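Local coordinates for protein probable thiosulfate sulfurtransferase (Thermus thermophilus, PDB 2EG4) that probably transfers sulfur from thiosulfate to an acceptor such as cyanide, and holds a zinc ion in the second of its two rhodanese-like domains, at residues G49-L54 / A79-L84; E53-L58 / G85-Q90; E141-K146 / G155-G160; E167-P172 / F202-L207; R196-F201 / A211-G216. One frame throughout, in Å; residues are numbered along the deposited sequence.

Contact 1: residues G49-L54 / A79-L84; sequences GGLTEL and AFFLGL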
# COMPACT_ATOMS: atom_id res chain seq x y z
N GLY A 49 9.09 14.38 0.50
CA GLY A 49 10.45 14.60 0.99
C GLY A 49 10.97 13.40 1.77
O GLY A 49 12.14 13.02 1.65
N GLY A 50 10.08 12.82 2.58
CA GLY A 50 10.44 11.65 3.38
C GLY A 50 10.77 10.47 2.46
O GLY A 50 11.69 9.69 2.74
N LEU A 51 10.02 10.34 1.37
CA LEU A 51 10.30 9.26 0.42
C LEU A 51 11.64 9.52 -0.27
O LEU A 51 12.41 8.61 -0.48
CB LEU A 51 9.18 9.14 -0.61
CG LEU A 51 7.87 8.59 -0.02
CD1 LEU A 51 6.69 8.79 -0.98
CD2 LEU A 51 8.04 7.09 0.25
N THR A 52 11.92 10.78 -0.61
CA THR A 52 13.22 11.08 -1.24
C THR A 52 14.36 10.63 -0.34
O THR A 52 15.32 10.00 -0.79
CB THR A 52 13.40 12.59 -1.48
OG1 THR A 52 12.56 13.00 -2.55
CG2 THR A 52 14.84 12.89 -1.88
N GLU A 53 14.25 10.95 0.95
CA GLU A 53 15.30 10.61 1.90
C GLU A 53 15.45 9.10 2.01
O GLU A 53 16.57 8.58 2.06
CB GLU A 53 14.97 11.19 3.28
CG GLU A 53 15.90 10.73 4.38
CD GLU A 53 17.36 11.12 4.14
OE1 GLU A 53 17.63 12.01 3.31
OE2 GLU A 53 18.24 10.53 4.81
N LEU A 54 14.32 8.42 2.03
CA LEU A 54 14.32 6.96 2.12
C LEU A 54 14.93 6.33 0.88
O LEU A 54 15.76 5.42 0.97
CB LEU A 54 12.88 6.47 2.29
CG LEU A 54 12.69 4.95 2.37
CD1 LEU A 54 13.28 4.39 3.66
CD2 LEU A 54 11.20 4.66 2.32
N ALA A 79 5.05 -1.39 -1.04
CA ALA A 79 5.13 -1.15 -2.48
C ALA A 79 4.34 0.09 -2.87
O ALA A 79 4.73 0.83 -3.78
CB ALA A 79 4.60 -2.37 -3.26
N PHE A 80 3.24 0.30 -2.17
CA PHE A 80 2.40 1.46 -2.43
C PHE A 80 3.19 2.75 -2.18
O PHE A 80 3.15 3.67 -2.99
CB PHE A 80 1.15 1.45 -1.57
CG PHE A 80 0.23 2.61 -1.88
CD1 PHE A 80 -0.48 2.65 -3.08
CD2 PHE A 80 0.15 3.69 -1.01
CE1 PHE A 80 -1.24 3.76 -3.42
CE2 PHE A 80 -0.61 4.82 -1.34
CZ PHE A 80 -1.30 4.85 -2.55
N PHE A 81 3.90 2.81 -1.07
CA PHE A 81 4.70 4.01 -0.81
C PHE A 81 5.79 4.21 -1.87
O PHE A 81 6.01 5.32 -2.34
CB PHE A 81 5.38 3.92 0.57
CG PHE A 81 4.51 4.33 1.71
CD1 PHE A 81 4.18 5.67 1.89
CD2 PHE A 81 4.07 3.40 2.63
CE1 PHE A 81 3.41 6.07 2.99
CE2 PHE A 81 3.30 3.78 3.74
CZ PHE A 81 2.96 5.13 3.92
N LEU A 82 6.51 3.13 -2.23
CA LEU A 82 7.57 3.31 -3.21
C LEU A 82 7.02 3.76 -4.57
O LEU A 82 7.61 4.63 -5.22
CB LEU A 82 8.40 2.01 -3.33
CG LEU A 82 9.64 1.94 -2.41
CD1 LEU A 82 9.28 2.37 -1.01
CD2 LEU A 82 10.24 0.53 -2.41
N GLY A 83 5.89 3.18 -4.98
CA GLY A 83 5.29 3.56 -6.25
C GLY A 83 4.74 4.99 -6.18
O GLY A 83 4.77 5.75 -7.14
N LEU A 84 4.21 5.33 -5.02
CA LEU A 84 3.66 6.68 -4.79
C LEU A 84 4.76 7.74 -4.89
O LEU A 84 4.49 8.90 -5.22
CB LEU A 84 3.00 6.72 -3.41
CG LEU A 84 2.42 8.07 -2.95
CD1 LEU A 84 1.29 8.53 -3.87
CD2 LEU A 84 1.91 7.93 -1.53
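Leu-51 of helix 41-57 is the side chain that reaches Phe-81 on helix 73-84. Its CB points at the other helix, and with chi1 at -71° CG swings to the side of the backbone N, opposite the carbonyl carbon, and the two methyls fork over one backbone oxygen. CD1 lies 3.8 Å from Phe-81 O, and CD2 is 3.7 Å from that same oxygen. CD2 also meets Phe-81 CB at 4.2 Å and comes obliquely to the ring; the two side chains cross at about a right angle. One turn further along, Leu-54 CD2 makes a looser touch on Leu-82 CD1, at 4.5 Å. The ring of Phe-81 has further apolar company in Leu-47, Leu-31 and Leu-36, while Leu-82 rests on strands 64-67 and 89-92. Everything across the gap is van der Waals packing. The segment axes stand 10.3 Å apart and run almost perpendicular, at 101°, so the contact is concentrated near the crossing. This is helix-on-helix packing in the alpha/beta rhodanese fold: helix 73-84, the crossover between two parallel strands, lies against the sheet, and helix 41-57 crosses that helix.

Contact 2: residues E53-L58 / G85-Q90; sequences ELFQTL and GGLEVQ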
# COMPACT_ATOMS: atom_id res chain seq x y z
N GLU A 53 14.25 10.95 0.95
CA GLU A 53 15.30 10.61 1.90
C GLU A 53 15.45 9.10 2.01
O GLU A 53 16.57 8.58 2.06
CB GLU A 53 14.97 11.19 3.28
CG GLU A 53 15.90 10.73 4.38
CD GLU A 53 17.36 11.12 4.14
OE1 GLU A 53 17.63 12.01 3.31
OE2 GLU A 53 18.24 10.53 4.81
N LEU A 54 14.32 8.42 2.03
CA LEU A 54 14.32 6.96 2.12
C LEU A 54 14.93 6.33 0.88
O LEU A 54 15.76 5.42 0.97
CB LEU A 54 12.88 6.47 2.29
CG LEU A 54 12.69 4.95 2.37
CD1 LEU A 54 13.28 4.39 3.66
CD2 LEU A 54 11.20 4.66 2.32
N PHE A 55 14.51 6.81 -0.29
CA PHE A 55 15.03 6.30 -1.55
C PHE A 55 16.54 6.49 -1.64
O PHE A 55 17.27 5.58 -2.06
CB PHE A 55 14.38 7.01 -2.73
CG PHE A 55 12.88 6.79 -2.86
CD1 PHE A 55 12.19 5.95 -1.99
CD2 PHE A 55 12.18 7.41 -3.89
CE1 PHE A 55 10.80 5.74 -2.15
CE2 PHE A 55 10.82 7.20 -4.06
CZ PHE A 55 10.12 6.37 -3.19
N GLN A 56 17.03 7.66 -1.24
CA GLN A 56 18.46 7.92 -1.29
C GLN A 56 19.25 7.08 -0.29
O GLN A 56 20.30 6.52 -0.63
CB GLN A 56 18.74 9.41 -1.06
CG GLN A 56 18.05 10.29 -2.08
CD GLN A 56 18.55 11.73 -2.04
OE1 GLN A 56 19.00 12.21 -1.01
NE2 GLN A 56 18.44 12.41 -3.17
N THR A 57 18.75 6.98 0.93
CA THR A 57 19.42 6.22 1.97
C THR A 57 19.52 4.74 1.62
O THR A 57 20.54 4.10 1.93
CB THR A 57 18.73 6.39 3.34
OG1 THR A 57 18.75 7.78 3.72
CG2 THR A 57 19.46 5.61 4.41
N LEU A 58 18.48 4.19 0.99
CA LEU A 58 18.48 2.76 0.60
C LEU A 58 19.07 2.51 -0.79
O LEU A 58 19.16 1.36 -1.25
CB LEU A 58 17.06 2.20 0.64
CG LEU A 58 16.45 2.03 2.03
CD1 LEU A 58 15.12 1.30 1.91
CD2 LEU A 58 17.39 1.26 2.92
N GLY A 85 5.99 7.34 -4.59
CA GLY A 85 7.12 8.24 -4.70
C GLY A 85 7.65 8.31 -6.11
O GLY A 85 8.68 8.96 -6.36
N GLY A 86 6.98 7.62 -7.04
CA GLY A 86 7.39 7.66 -8.44
C GLY A 86 8.29 6.55 -8.96
O GLY A 86 8.74 6.60 -10.11
N LEU A 87 8.61 5.57 -8.13
CA LEU A 87 9.45 4.46 -8.60
C LEU A 87 8.60 3.44 -9.34
O LEU A 87 7.42 3.29 -9.06
CB LEU A 87 10.11 3.76 -7.42
CG LEU A 87 11.17 4.53 -6.66
CD1 LEU A 87 11.56 3.75 -5.41
CD2 LEU A 87 12.37 4.75 -7.56
N GLU A 88 9.22 2.75 -10.31
CA GLU A 88 8.54 1.70 -11.04
C GLU A 88 8.68 0.48 -10.13
O GLU A 88 9.78 0.09 -9.79
CB GLU A 88 9.24 1.46 -12.38
CG GLU A 88 9.10 2.65 -13.33
CD GLU A 88 7.64 3.08 -13.52
OE1 GLU A 88 6.81 2.22 -13.87
OE2 GLU A 88 7.34 4.28 -13.31
N VAL A 89 7.56 -0.08 -9.68
CA VAL A 89 7.61 -1.21 -8.76
C VAL A 89 6.92 -2.46 -9.24
O VAL A 89 5.98 -2.40 -10.04
CB VAL A 89 6.99 -0.82 -7.37
CG1 VAL A 89 7.75 0.34 -6.78
CG2 VAL A 89 5.52 -0.45 -7.53
N GLN A 90 7.39 -3.60 -8.74
CA GLN A 90 6.79 -4.88 -9.07
C GLN A 90 6.76 -5.71 -7.80
O GLN A 90 7.69 -5.63 -7.00
CB GLN A 90 7.64 -5.59 -10.13
CG GLN A 90 7.08 -6.90 -10.60
CD GLN A 90 7.87 -7.45 -11.78
OE1 GLN A 90 8.27 -6.70 -12.67
NE2 GLN A 90 8.10 -8.76 -11.79
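Phe-55 and Leu-87 come at each other from opposite directions and meet as a CH-pi contact. Leu-87 CD1 sits over the middle of the ring, 3.7 Å from the centroid of Phe-55 and 10° off its normal. The leucine is extended at chi2 (172°), which carries CD1 forward over the ring, while Leu-87 CG lies near the rim of the ring, 3.7 Å from Phe-55 CE2. The phenylalanine has its CG opposite the carbonyl carbon (chi1 -64°), and its outer end runs on to the backbone of Gly-85. There Gly-85 O lies at the ring edge, 3.6 Å from Phe-55 CE2. A CB on Gly-85 would collide with Phe-55 CZ, so glycine suits this spot. Gly-86 follows with positive phi and ends helix 73-84 in a Schellman motif, after which Leu-87 faces the ring. Replacing Phe-55 by an alanine would probably leave Leu-87 CD1 without its aromatic face and open a gap beside Gly-85. On the far side of the helix, Thr-57 OG1 donates to Glu-53 O at 2.9 Å, and Glu-53 O also takes the helical bond from Thr-57 N. Around the contact, Leu-82 of helix 73-84 touches both Phe-55 and Leu-87, Val-113 also packs on the ring, and Val-64 of strand 64-67 backs Leu-87 where the chain heads into strand 89-92.

Contact 3: residues E141-K146 / G155-G160; sequences EEFQGK and GGRIPG. With SO4 (sulfate ion), chain E.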
# COMPACT_ATOMS: atom_id res chain seq x y z
N GLU A 141 -17.50 -6.83 10.27
CA GLU A 141 -17.62 -6.34 11.65
C GLU A 141 -17.03 -4.94 11.81
O GLU A 141 -17.53 -4.13 12.60
CB GLU A 141 -16.90 -7.28 12.63
CG GLU A 141 -17.53 -8.64 12.83
CD GLU A 141 -17.56 -9.49 11.57
OE1 GLU A 141 -16.59 -9.42 10.77
OE2 GLU A 141 -18.55 -10.25 11.39
N GLU A 142 -15.94 -4.67 11.10
CA GLU A 142 -15.31 -3.35 11.16
C GLU A 142 -16.21 -2.38 10.41
O GLU A 142 -16.45 -1.26 10.85
CB GLU A 142 -13.91 -3.40 10.51
CG GLU A 142 -12.85 -4.15 11.34
CD GLU A 142 -11.63 -4.52 10.52
OE1 GLU A 142 -11.67 -5.53 9.78
OE2 GLU A 142 -10.62 -3.78 10.59
N PHE A 143 -16.69 -2.83 9.26
CA PHE A 143 -17.58 -2.03 8.42
C PHE A 143 -18.84 -1.60 9.17
O PHE A 143 -19.33 -0.48 8.99
CB PHE A 143 -17.97 -2.85 7.19
CG PHE A 143 -18.83 -2.12 6.21
CD1 PHE A 143 -18.28 -1.13 5.39
CD2 PHE A 143 -20.18 -2.43 6.07
CE1 PHE A 143 -19.06 -0.47 4.46
CE2 PHE A 143 -20.97 -1.78 5.14
CZ PHE A 143 -20.42 -0.80 4.33
N GLN A 144 -19.37 -2.50 9.99
CA GLN A 144 -20.57 -2.21 10.75
C GLN A 144 -20.30 -1.42 12.02
O GLN A 144 -21.23 -0.99 12.71
CB GLN A 144 -21.26 -3.53 11.12
CG GLN A 144 -21.74 -4.33 9.94
CD GLN A 144 -22.39 -5.62 10.39
OE1 GLN A 144 -23.30 -5.61 11.22
NE2 GLN A 144 -21.94 -6.74 9.85
N GLY A 145 -19.01 -1.20 12.31
CA GLY A 145 -18.63 -0.45 13.48
C GLY A 145 -18.70 -1.24 14.78
O GLY A 145 -18.65 -0.66 15.86
N LYS A 146 -18.79 -2.57 14.68
CA LYS A 146 -18.86 -3.40 15.87
C LYS A 146 -17.52 -3.46 16.60
O LYS A 146 -17.47 -3.66 17.82
CB LYS A 146 -19.33 -4.81 15.51
CG LYS A 146 -20.82 -4.89 15.20
CD LYS A 146 -21.24 -6.31 14.87
CE LYS A 146 -22.76 -6.42 14.80
NZ LYS A 146 -23.35 -5.46 13.84
N GLY A 155 -16.10 2.63 16.51
CA GLY A 155 -16.29 1.85 15.30
C GLY A 155 -17.07 2.64 14.27
O GLY A 155 -17.92 3.48 14.60
N GLY A 156 -16.79 2.40 13.00
CA GLY A 156 -17.50 3.14 11.98
C GLY A 156 -16.91 2.98 10.61
O GLY A 156 -15.87 2.35 10.45
N ARG A 157 -17.60 3.56 9.63
CA ARG A 157 -17.20 3.52 8.24
C ARG A 157 -17.51 4.87 7.63
O ARG A 157 -18.25 5.68 8.21
CB ARG A 157 -18.01 2.46 7.49
CG ARG A 157 -19.51 2.71 7.57
CD ARG A 157 -20.31 1.84 6.60
NE ARG A 157 -21.75 2.10 6.70
CZ ARG A 157 -22.54 1.61 7.65
NH1 ARG A 157 -22.03 0.83 8.60
NH2 ARG A 157 -23.83 1.89 7.65
N ILE A 158 -16.93 5.13 6.47
CA ILE A 158 -17.18 6.37 5.76
C ILE A 158 -18.59 6.20 5.21
O ILE A 158 -18.90 5.19 4.61
CB ILE A 158 -16.12 6.57 4.64
CG1 ILE A 158 -14.76 6.87 5.30
CG2 ILE A 158 -16.52 7.73 3.70
CD1 ILE A 158 -13.60 6.92 4.34
N PRO A 159 -19.47 7.19 5.45
CA PRO A 159 -20.86 7.10 4.95
C PRO A 159 -20.92 6.87 3.45
O PRO A 159 -20.20 7.51 2.69
CB PRO A 159 -21.46 8.44 5.36
CG PRO A 159 -20.62 8.84 6.59
CD PRO A 159 -19.24 8.49 6.10
N GLY A 160 -21.79 5.94 3.04
CA GLY A 160 -21.95 5.67 1.62
C GLY A 160 -21.01 4.63 1.03
O GLY A 160 -21.18 4.21 -0.11
S SO4 E . -24.43 4.28 4.93
O1 SO4 E . -25.06 4.33 6.29
O2 SO4 E . -24.96 3.11 4.16
O3 SO4 E . -24.75 5.55 4.20
O4 SO4 E . -22.94 4.14 5.06
O HOH W 1 -14.98 0.10 12.74
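A Schellman motif at the end of helix 140-143 sets Phe-143 and Gly-145 against the Gly-Gly-Arg run at 155-157. Gly-145 takes positive phi, with Gly-145 N bonded back to Glu-142 O and Lys-146 N to Glu-141 O. Its CA lies against the Gly-155/Gly-156 backbone, where side chains would be cramped; Gly-155 CA gives a CA-H...O contact to Gly-145 O at 3.5 Å. A water bridges the two backbones, donating to Glu-142 O and accepting from Gly-156 N. The side-chain work is done by Arg-157. Its chi1 of 59° places CG between the backbone N and carbonyl carbon, and the extended chain then carries CD over one face of the Phe-143 ring, 3.6 Å from the centroid. Arg-157 CZ stands 4.8 Å from that centroid, a cation-pi contact with the planes 25° apart. Arg-157 NH1 donates to Phe-143 O at 3.0 Å (158° at the hydrogen), while NE and NH2 take the sulfate, NE bonding its O4 at 2.9 Å and NH2 its O1 at 3.1 Å. Gly-160 N also donates to O4, so this oxygen receives two bonds. Phe-143 and the later Arg-Ile-Pro-Gly resemble parts of the rhodanese signature, apparently separated here by an insertion that carries the zinc ligands Cys-151 and Cys-152.

Contact 4: residues E167-P172 / F202-L207; sequences ELFLSP and FVLRSL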
# COMPACT_ATOMS: atom_id res chain seq x y z
N GLU A 167 -10.34 -10.43 1.63
CA GLU A 167 -10.37 -11.82 1.17
C GLU A 167 -10.82 -11.97 -0.28
O GLU A 167 -10.23 -12.73 -1.04
CB GLU A 167 -11.28 -12.63 2.09
CG GLU A 167 -10.76 -12.83 3.51
CD GLU A 167 -10.42 -11.53 4.24
OE1 GLU A 167 -11.28 -10.63 4.31
OE2 GLU A 167 -9.28 -11.43 4.76
N LEU A 168 -11.87 -11.25 -0.65
CA LEU A 168 -12.40 -11.32 -2.01
C LEU A 168 -11.35 -11.04 -3.08
O LEU A 168 -11.37 -11.63 -4.16
CB LEU A 168 -13.54 -10.30 -2.18
CG LEU A 168 -14.77 -10.42 -1.31
CD1 LEU A 168 -15.68 -9.19 -1.50
CD2 LEU A 168 -15.52 -11.71 -1.68
N PHE A 169 -10.42 -10.13 -2.78
CA PHE A 169 -9.39 -9.75 -3.74
C PHE A 169 -8.35 -10.84 -3.98
O PHE A 169 -7.57 -10.75 -4.92
CB PHE A 169 -8.73 -8.45 -3.28
CG PHE A 169 -9.66 -7.27 -3.33
CD1 PHE A 169 -9.76 -6.51 -4.49
CD2 PHE A 169 -10.48 -6.97 -2.25
CE1 PHE A 169 -10.69 -5.47 -4.57
CE2 PHE A 169 -11.40 -5.94 -2.32
CZ PHE A 169 -11.51 -5.18 -3.49
N LEU A 170 -8.36 -11.86 -3.13
CA LEU A 170 -7.40 -12.95 -3.26
C LEU A 170 -7.84 -13.99 -4.29
O LEU A 170 -7.11 -14.93 -4.60
CB LEU A 170 -7.17 -13.61 -1.90
CG LEU A 170 -6.81 -12.60 -0.81
CD1 LEU A 170 -6.59 -13.35 0.49
CD2 LEU A 170 -5.55 -11.81 -1.19
N SER A 171 -9.05 -13.80 -4.82
CA SER A 171 -9.58 -14.68 -5.84
C SER A 171 -9.93 -13.80 -7.03
O SER A 171 -11.10 -13.53 -7.31
CB SER A 171 -10.82 -15.41 -5.32
OG SER A 171 -10.47 -16.30 -4.28
N PRO A 172 -8.89 -13.32 -7.74
CA PRO A 172 -8.98 -12.45 -8.92
C PRO A 172 -9.85 -12.91 -10.08
O PRO A 172 -10.49 -12.09 -10.75
CB PRO A 172 -7.52 -12.27 -9.32
CG PRO A 172 -6.89 -13.54 -8.87
CD PRO A 172 -7.50 -13.72 -7.50
N PHE A 202 -3.43 -2.84 -5.70
CA PHE A 202 -2.65 -3.57 -6.70
C PHE A 202 -3.42 -4.65 -7.46
O PHE A 202 -3.19 -4.84 -8.66
CB PHE A 202 -1.40 -4.17 -6.05
CG PHE A 202 -0.36 -3.16 -5.76
CD1 PHE A 202 0.28 -2.49 -6.81
CD2 PHE A 202 -0.05 -2.81 -4.45
CE1 PHE A 202 1.21 -1.50 -6.56
CE2 PHE A 202 0.88 -1.82 -4.18
CZ PHE A 202 1.52 -1.16 -5.24
N VAL A 203 -4.32 -5.35 -6.78
CA VAL A 203 -5.11 -6.39 -7.43
C VAL A 203 -6.01 -5.75 -8.47
O VAL A 203 -6.04 -6.17 -9.63
CB VAL A 203 -6.00 -7.14 -6.42
CG1 VAL A 203 -6.98 -8.08 -7.18
CG2 VAL A 203 -5.14 -7.95 -5.47
N LEU A 204 -6.75 -4.72 -8.05
CA LEU A 204 -7.67 -4.05 -8.96
C LEU A 204 -6.93 -3.46 -10.16
O LEU A 204 -7.40 -3.57 -11.30
CB LEU A 204 -8.45 -2.95 -8.23
CG LEU A 204 -9.53 -3.43 -7.26
CD1 LEU A 204 -10.15 -2.25 -6.53
CD2 LEU A 204 -10.61 -4.18 -8.04
N ARG A 205 -5.79 -2.83 -9.92
CA ARG A 205 -5.02 -2.24 -11.00
C ARG A 205 -4.59 -3.30 -12.01
O ARG A 205 -4.60 -3.05 -13.23
CB ARG A 205 -3.79 -1.49 -10.45
CG ARG A 205 -4.16 -0.16 -9.79
CD ARG A 205 -3.53 1.02 -10.49
NE ARG A 205 -4.20 2.27 -10.16
CZ ARG A 205 -3.88 3.46 -10.66
NH1 ARG A 205 -2.88 3.56 -11.54
NH2 ARG A 205 -4.55 4.54 -10.30
N SER A 206 -4.24 -4.48 -11.52
CA SER A 206 -3.82 -5.55 -12.41
C SER A 206 -5.00 -6.04 -13.25
O SER A 206 -4.80 -6.66 -14.30
CB SER A 206 -3.23 -6.73 -11.64
OG SER A 206 -4.24 -7.49 -10.98
N LEU A 207 -6.23 -5.78 -12.80
CA LEU A 207 -7.41 -6.20 -13.55
C LEU A 207 -7.91 -5.06 -14.42
O LEU A 207 -8.97 -5.17 -15.04
CB LEU A 207 -8.51 -6.68 -12.60
CG LEU A 207 -8.16 -7.96 -11.83
CD1 LEU A 207 -9.19 -8.21 -10.73
CD2 LEU A 207 -8.09 -9.15 -12.80
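Phe-169 and Pro-172 lean on Val-203 and Leu-204 of helix 195-206, the crossover helix of a beta-alpha-beta unit in the second rhodanese-like domain, and on Leu-207 just after it. The first segment belongs to the connection that leads from strand 162-163 to helix 175-179. Its turn is held by backbone bonds: Leu-170 N bonds to Glu-167 O at 2.9 Å, and Ser-171 N to Leu-168 O. Phe-169 carries the contact at both its ends. Its carbonyl oxygen meets the isopropyl group of Val-203, with Phe-169 O 3.5 Å from CG1 of that valine and 3.7 Å from CG2. Its ring, with CG set opposite the carbonyl carbon (chi1 -67°), arrives edge first at Leu-204. Phe-169 CE1 is 3.6 Å from Leu-204 CG, and both leucine methyls close round the same ring carbon, CD2 lying in the ring plane. Leu-175 packs on both Phe-169 and Val-203, while Val-137 and Ala-164 also touch the ring. Further on, the CB of Pro-172 points back toward the second segment, at Leu-207 just past the helix, a looser and more exposed touch. The last turn of that helix is tied internally by Ser-206 OG, which donates to Val-203 O at 2.6 Å. Beyond it, Leu-207 CD1 reaches the carbonyl of Pro-172, 4.1 Å from its O.

Contact 5: residues R196-F201 / A211-G216; sequences RSAVAF and ARNYLG. With SO4 (sulfate ion), chain D.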
# COMPACT_ATOMS: atom_id res chain seq x y z
N ARG A 196 -4.38 -3.00 3.93
CA ARG A 196 -5.17 -3.95 3.18
C ARG A 196 -5.70 -3.33 1.90
O ARG A 196 -5.89 -4.03 0.89
CB ARG A 196 -6.32 -4.48 4.02
CG ARG A 196 -5.92 -5.48 5.08
CD ARG A 196 -7.10 -5.78 6.00
NE ARG A 196 -7.30 -4.69 6.96
CZ ARG A 196 -8.26 -4.65 7.87
NH1 ARG A 196 -9.14 -5.65 7.96
NH2 ARG A 196 -8.31 -3.65 8.75
N SER A 197 -5.95 -2.02 1.93
CA SER A 197 -6.44 -1.37 0.73
C SER A 197 -5.35 -1.26 -0.30
O SER A 197 -5.63 -1.19 -1.49
CB SER A 197 -7.08 -0.01 1.07
OG SER A 197 -6.26 0.77 1.92
N ALA A 198 -4.09 -1.25 0.14
CA ALA A 198 -2.98 -1.22 -0.80
C ALA A 198 -2.98 -2.56 -1.56
O ALA A 198 -2.62 -2.63 -2.74
CB ALA A 198 -1.66 -1.07 -0.06
N VAL A 199 -3.41 -3.61 -0.88
CA VAL A 199 -3.48 -4.93 -1.51
C VAL A 199 -4.57 -4.89 -2.58
O VAL A 199 -4.36 -5.32 -3.71
CB VAL A 199 -3.82 -6.05 -0.49
CG1 VAL A 199 -3.96 -7.40 -1.24
CG2 VAL A 199 -2.72 -6.19 0.55
N ALA A 200 -5.73 -4.35 -2.22
CA ALA A 200 -6.84 -4.26 -3.17
C ALA A 200 -6.48 -3.34 -4.32
O ALA A 200 -6.89 -3.56 -5.47
CB ALA A 200 -8.07 -3.77 -2.46
N PHE A 201 -5.69 -2.31 -4.01
CA PHE A 201 -5.22 -1.34 -4.99
C PHE A 201 -4.46 -2.07 -6.08
O PHE A 201 -4.79 -1.96 -7.26
CB PHE A 201 -4.32 -0.29 -4.30
CG PHE A 201 -3.57 0.61 -5.25
CD1 PHE A 201 -4.13 1.79 -5.73
CD2 PHE A 201 -2.27 0.30 -5.62
CE1 PHE A 201 -3.42 2.65 -6.56
CE2 PHE A 201 -1.53 1.16 -6.47
CZ PHE A 201 -2.12 2.34 -6.93
N ALA A 211 -8.04 1.96 -9.59
CA ALA A 211 -8.15 2.05 -8.14
C ALA A 211 -7.18 3.09 -7.55
O ALA A 211 -6.07 3.26 -8.03
CB ALA A 211 -7.87 0.68 -7.53
N ARG A 212 -7.65 3.81 -6.53
CA ARG A 212 -6.85 4.85 -5.86
C ARG A 212 -6.98 4.53 -4.38
O ARG A 212 -8.07 4.22 -3.91
CB ARG A 212 -7.42 6.24 -6.12
CG ARG A 212 -7.37 6.69 -7.56
CD ARG A 212 -8.14 8.00 -7.68
NE ARG A 212 -7.52 9.05 -6.88
CZ ARG A 212 -8.05 10.26 -6.70
NH1 ARG A 212 -9.21 10.57 -7.26
NH2 ARG A 212 -7.41 11.16 -5.96
N ASN A 213 -5.87 4.64 -3.66
CA ASN A 213 -5.80 4.26 -2.24
C ASN A 213 -5.91 5.43 -1.28
O ASN A 213 -5.11 6.35 -1.34
CB ASN A 213 -4.46 3.53 -2.03
CG ASN A 213 -4.35 2.78 -0.69
OD1 ASN A 213 -3.23 2.45 -0.23
ND2 ASN A 213 -5.47 2.49 -0.08
N TYR A 214 -6.89 5.37 -0.38
CA TYR A 214 -7.08 6.41 0.64
C TYR A 214 -6.13 6.01 1.76
O TYR A 214 -6.50 5.34 2.71
CB TYR A 214 -8.52 6.43 1.17
CG TYR A 214 -8.72 7.41 2.32
CD1 TYR A 214 -7.87 8.50 2.49
CD2 TYR A 214 -9.75 7.23 3.24
CE1 TYR A 214 -8.02 9.37 3.58
CE2 TYR A 214 -9.92 8.09 4.31
CZ TYR A 214 -9.04 9.16 4.47
OH TYR A 214 -9.19 9.98 5.56
N LEU A 215 -4.89 6.48 1.62
CA LEU A 215 -3.84 6.14 2.57
C LEU A 215 -4.15 6.54 4.01
O LEU A 215 -3.89 5.77 4.93
CB LEU A 215 -2.52 6.74 2.09
CG LEU A 215 -1.27 6.37 2.86
CD1 LEU A 215 -1.10 4.85 2.93
CD2 LEU A 215 -0.09 7.03 2.18
N GLY A 216 -4.73 7.73 4.22
CA GLY A 216 -5.07 8.13 5.59
C GLY A 216 -6.05 7.17 6.21
O GLY A 216 -5.99 6.82 7.42
S SO4 D . -5.22 -1.88 7.72
O1 SO4 D . -4.72 -2.31 9.07
O2 SO4 D . -6.70 -1.66 7.80
O3 SO4 D . -4.53 -0.61 7.32
O4 SO4 D . -4.93 -2.95 6.71
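A chi1 of 169° sends Phe-201 CG away from its own backbone N and brings the ring to the strand backbone, its edge at Arg-212 CA. Phe-201 CE1 comes 3.1 Å from Ala-211 O, and CD1 lies 4.1 Å from Asn-213 CB. Asn-213 turns its amide to Ser-197 and Ala-198. Helix and strand segments run nearly antiparallel, at 160° with axes 8.0 Å apart, as expected for helix and following strand in a beta-alpha-beta unit. Phe-80 of the other rhodanese-like domain meets the Phe-201 ring edge-to-face. At the start of the segment the CB of Arg-196 points away from the strand. A bend at chi3 (-77°) brings the edge of its guanidinium to a sulfate: Arg-196 N and NE both donate to O4, at 2.8 and 3.0 Å, and NH2 bonds O2 at 2.7 Å. With a leucine in place of Arg-196 the sulfate would probably lose its side-chain grip, and Glu-142 its salt-bridge mate. The amides of His-192, Ser-193 and Ala-195 bind the same ion. Backbone N-H groups at the helix start plus one arginine together bind the anion, consistent with the active-site loop of rhodaneses and probably suited to a negatively charged substrate.

How the contacts relate
Contacts 1, 2 and 5 are buried, contact 4 is partly so, and contact 3 lies at the surface; the chemistry follows. In the first domain, contacts 1 and 2 work from the same helix, 41-57, and rely on leucine and phenylalanine packing. Contacts 4 and 5 use successive parts of helix 195-206 in the second: one is apolar, the other adds an anion site at the helix start. Contact 3 mixes polar bonds with an arginine over a ring, and its Glu-142 reaches the arginine of contact 5, 3.0 Å from OE2 to Arg-196 NH2. Between domains, Phe-80 and Phe-81 of contact 1 pack on contact 5, and Phe-202 of contact 4 on Ala-79.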